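Side-chain contact in predicted transcriptional regulator (Oenococcus oeni, PDB 3BY6), which probably binds DNA and acts as a transcriptional regulator of the GntR family: residues K21-A25 with T26-S30. Residues are numbered along the deposited sequence; the frame is centred on the assembly and turned at random.
Sequences KNEVA and TDVLS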
ATOM      1  N   LYS D  21       1.377  14.855  -7.740  1.00 40.02           N
ATOM      2  CA  LYS D  21      -0.089  14.855  -7.770  1.00 41.10           C
ATOM      3  C   LYS D  21      -0.699  15.011  -6.394  1.00 41.64           C
ATOM      4  O   LYS D  21      -1.803  15.536  -6.236  1.00 41.64           O
ATOM      5  CB  LYS D  21      -0.619  13.567  -8.366  1.00 41.92           C
ATOM      6  CG  LYS D  21      -0.357  13.433  -9.838  1.00 44.40           C
ATOM      7  CD  LYS D  21      -0.595  12.015 -10.341  1.00 48.39           C
ATOM      8  CE  LYS D  21      -1.983  11.498 -10.038  1.00 49.39           C
ATOM      9  NZ  LYS D  21      -2.005  10.016 -10.230  1.00 50.93           N
ATOM     10  N   ASN D  22      -0.035  14.482  -5.385  1.00 42.85           N
ATOM     11  CA  ASN D  22      -0.564  14.616  -4.038  1.00 43.83           C
ATOM     12  C   ASN D  22      -0.428  16.058  -3.528  1.00 44.57           C
ATOM     13  O   ASN D  22      -1.305  16.562  -2.818  1.00 44.36           O
ATOM     14  CB  ASN D  22       0.082  13.625  -3.088  1.00 43.53           C
ATOM     15  CG  ASN D  22      -0.744  13.424  -1.813  1.00 45.22           C
ATOM     16  OD1 ASN D  22      -0.287  13.732  -0.702  1.00 45.06           O
ATOM     17  ND2 ASN D  22      -1.974  12.918  -1.975  1.00 46.85           N
ATOM     18  N   GLU D  23       0.678  16.709  -3.891  1.00 45.21           N
ATOM     19  CA  GLU D  23       0.891  18.111  -3.540  1.00 46.20           C
ATOM     20  C   GLU D  23      -0.171  18.986  -4.189  1.00 45.59           C
ATOM     21  O   GLU D  23      -0.673  19.923  -3.569  1.00 44.48           O
ATOM     22  CB  GLU D  23       2.283  18.576  -3.964  1.00 46.08           C
ATOM     23  CG  GLU D  23       3.354  17.977  -3.073  1.00 48.33           C
ATOM     24  CD  GLU D  23       4.758  18.410  -3.426  1.00 48.74           C
ATOM     25  OE1 GLU D  23       4.980  18.963  -4.523  1.00 53.66           O
ATOM     26  OE2 GLU D  23       5.647  18.167  -2.591  1.00 53.44           O
ATOM     27  N   VAL D  24      -0.491  18.662  -5.440  1.00 45.76           N
ATOM     28  CA  VAL D  24      -1.569  19.316  -6.141  1.00 46.38           C
ATOM     29  C   VAL D  24      -2.861  18.989  -5.396  1.00 47.52           C
ATOM     30  O   VAL D  24      -3.539  19.890  -4.893  1.00 47.77           O
ATOM     31  CB  VAL D  24      -1.672  18.884  -7.601  1.00 46.11           C
ATOM     32  CG1 VAL D  24      -2.887  19.534  -8.251  1.00 46.91           C
ATOM     33  CG2 VAL D  24      -0.406  19.243  -8.369  1.00 44.65           C
ATOM     34  N   ALA D  25      -3.153  17.703  -5.249  1.00 48.00           N
ATOM     35  CA  ALA D  25      -4.358  17.284  -4.563  1.00 48.92           C
ATOM     36  C   ALA D  25      -4.532  18.019  -3.236  1.00 50.20           C
ATOM     37  O   ALA D  25      -5.635  18.387  -2.902  1.00 50.76           O
ATOM     38  CB  ALA D  25      -4.363  15.779  -4.353  1.00 48.35           C
ATOM     39  N   THR D  26      -3.455  18.228  -2.477  1.00 51.78           N
ATOM     40  CA  THR D  26      -3.565  18.835  -1.143  1.00 52.60           C
ATOM     41  C   THR D  26      -3.253  20.350  -1.092  1.00 53.17           C
ATOM     42  O   THR D  26      -3.100  20.907  -0.014  1.00 54.21           O
ATOM     43  CB  THR D  26      -2.688  18.087  -0.145  1.00 53.03           C
ATOM     44  OG1 THR D  26      -1.335  18.053  -0.613  1.00 54.64           O
ATOM     45  CG2 THR D  26      -3.194  16.659   0.033  1.00 52.77           C
ATOM     46  N   ASP D  27      -3.193  21.006  -2.250  1.00 53.06           N
ATOM     47  CA  ASP D  27      -2.965  22.462  -2.354  1.00 53.50           C
ATOM     48  C   ASP D  27      -1.550  22.907  -1.921  1.00 52.35           C
ATOM     49  O   ASP D  27      -1.312  24.060  -1.669  1.00 52.09           O
ATOM     50  CB  ASP D  27      -4.065  23.245  -1.621  1.00 53.94           C
ATOM     51  CG  ASP D  27      -4.194  24.710  -2.112  1.00 58.51           C
ATOM     52  OD1 ASP D  27      -4.249  24.960  -3.361  1.00 61.28           O
ATOM     53  OD2 ASP D  27      -4.251  25.630  -1.228  1.00 63.92           O
ATOM     54  N   VAL D  28      -0.595  21.983  -1.856  1.00 51.53           N
ATOM     55  CA  VAL D  28       0.801  22.366  -1.643  1.00 49.90           C
ATOM     56  C   VAL D  28       1.318  23.065  -2.907  1.00 48.60           C
ATOM     57  O   VAL D  28       2.091  24.024  -2.848  1.00 48.44           O
ATOM     58  CB  VAL D  28       1.633  21.127  -1.260  1.00 49.88           C
ATOM     59  CG1 VAL D  28       3.148  21.396  -1.307  1.00 48.67           C
ATOM     60  CG2 VAL D  28       1.213  20.675   0.102  1.00 49.62           C
ATOM     61  N   LEU D  29       0.900  22.544  -4.050  1.00 47.05           N
ATOM     62  CA  LEU D  29       1.097  23.183  -5.340  1.00 45.89           C
ATOM     63  C   LEU D  29      -0.294  23.560  -5.781  1.00 45.41           C
ATOM     64  O   LEU D  29      -1.211  22.749  -5.661  1.00 45.13           O
ATOM     65  CB  LEU D  29       1.753  22.229  -6.332  1.00 45.55           C
ATOM     66  CG  LEU D  29       3.152  21.746  -5.921  1.00 45.42           C
ATOM     67  CD1 LEU D  29       3.614  20.549  -6.757  1.00 44.53           C
ATOM     68  CD2 LEU D  29       4.148  22.883  -6.013  1.00 43.71           C
ATOM     69  N   SER D  30      -0.456  24.808  -6.233  1.00 45.12           N
ATOM     70  CA  SER D  30      -1.755  25.362  -6.639  1.00 44.81           C
ATOM     71  C   SER D  30      -1.870  25.451  -8.148  1.00 43.65           C
ATOM     72  O   SER D  30      -0.873  25.434  -8.864  1.00 42.60           O
ATOM     73  CB  SER D  30      -1.987  26.754  -6.004  1.00 45.22           C
ATOM     74  OG  SER D  30      -2.251  26.630  -4.606  1.00 47.74           O
TER
HETATM   75  O   HOH W   1      -4.033  22.431  -5.784  1.00 40.99           O
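Thr26 folds its hydroxyl back onto the last turn of helix 12-25, where OG1 donates to Asn22 O at 2.7 Å. A chi1 of 56° sets OG1 between its own backbone N and carbonyl carbon, turned toward that acceptor. Thr26 N reaches the same oxygen, also at 2.7 Å, from the opposite face of the carbonyl plane, so two donors grip Asn22 O. A valine in place of Thr26 would probably leave Asn22 O without its hydroxyl donor, held within this turn by the backbone N-H alone.

Beyond Thr26 the chain reverses at Asp27, which takes up a left-handed helical conformation (phi 68°). Asp27 N then donates to Val24 O at 2.9 Å. Val28 N makes a weak bond to Glu23 O, and Leu29 N a straighter one to the same oxygen at 3.1 Å. A water donates to both Val24 O and Leu29 O, bridging helix and loop.

The Glu23 side chain runs out beside this turn. Its CB touches Leu29 CD1 at 3.7 Å and lies about as near to Val28 CB. CG, and then CD, pass Val28 CG1, and the extended chain carries OE1 to within 3.1 Å of Leu29 CD1. OE2 has a long, weak ion pair with Arg19. Behind the turn, Val24 and Leu29 both pack on Ile75 of strand 72-75, while Thr26 meets Lys103 of the second subunit.

The weak 6→1 bond from Val28 N to Glu23 O, paired with the 5→2 bond from Asp27 N to Val24 O, a left-handed Asp27 and alkyl contact between Glu23 and Val28, makes this a Schellman motif ending the first helix of the GntR-type winged helix-turn-helix domain.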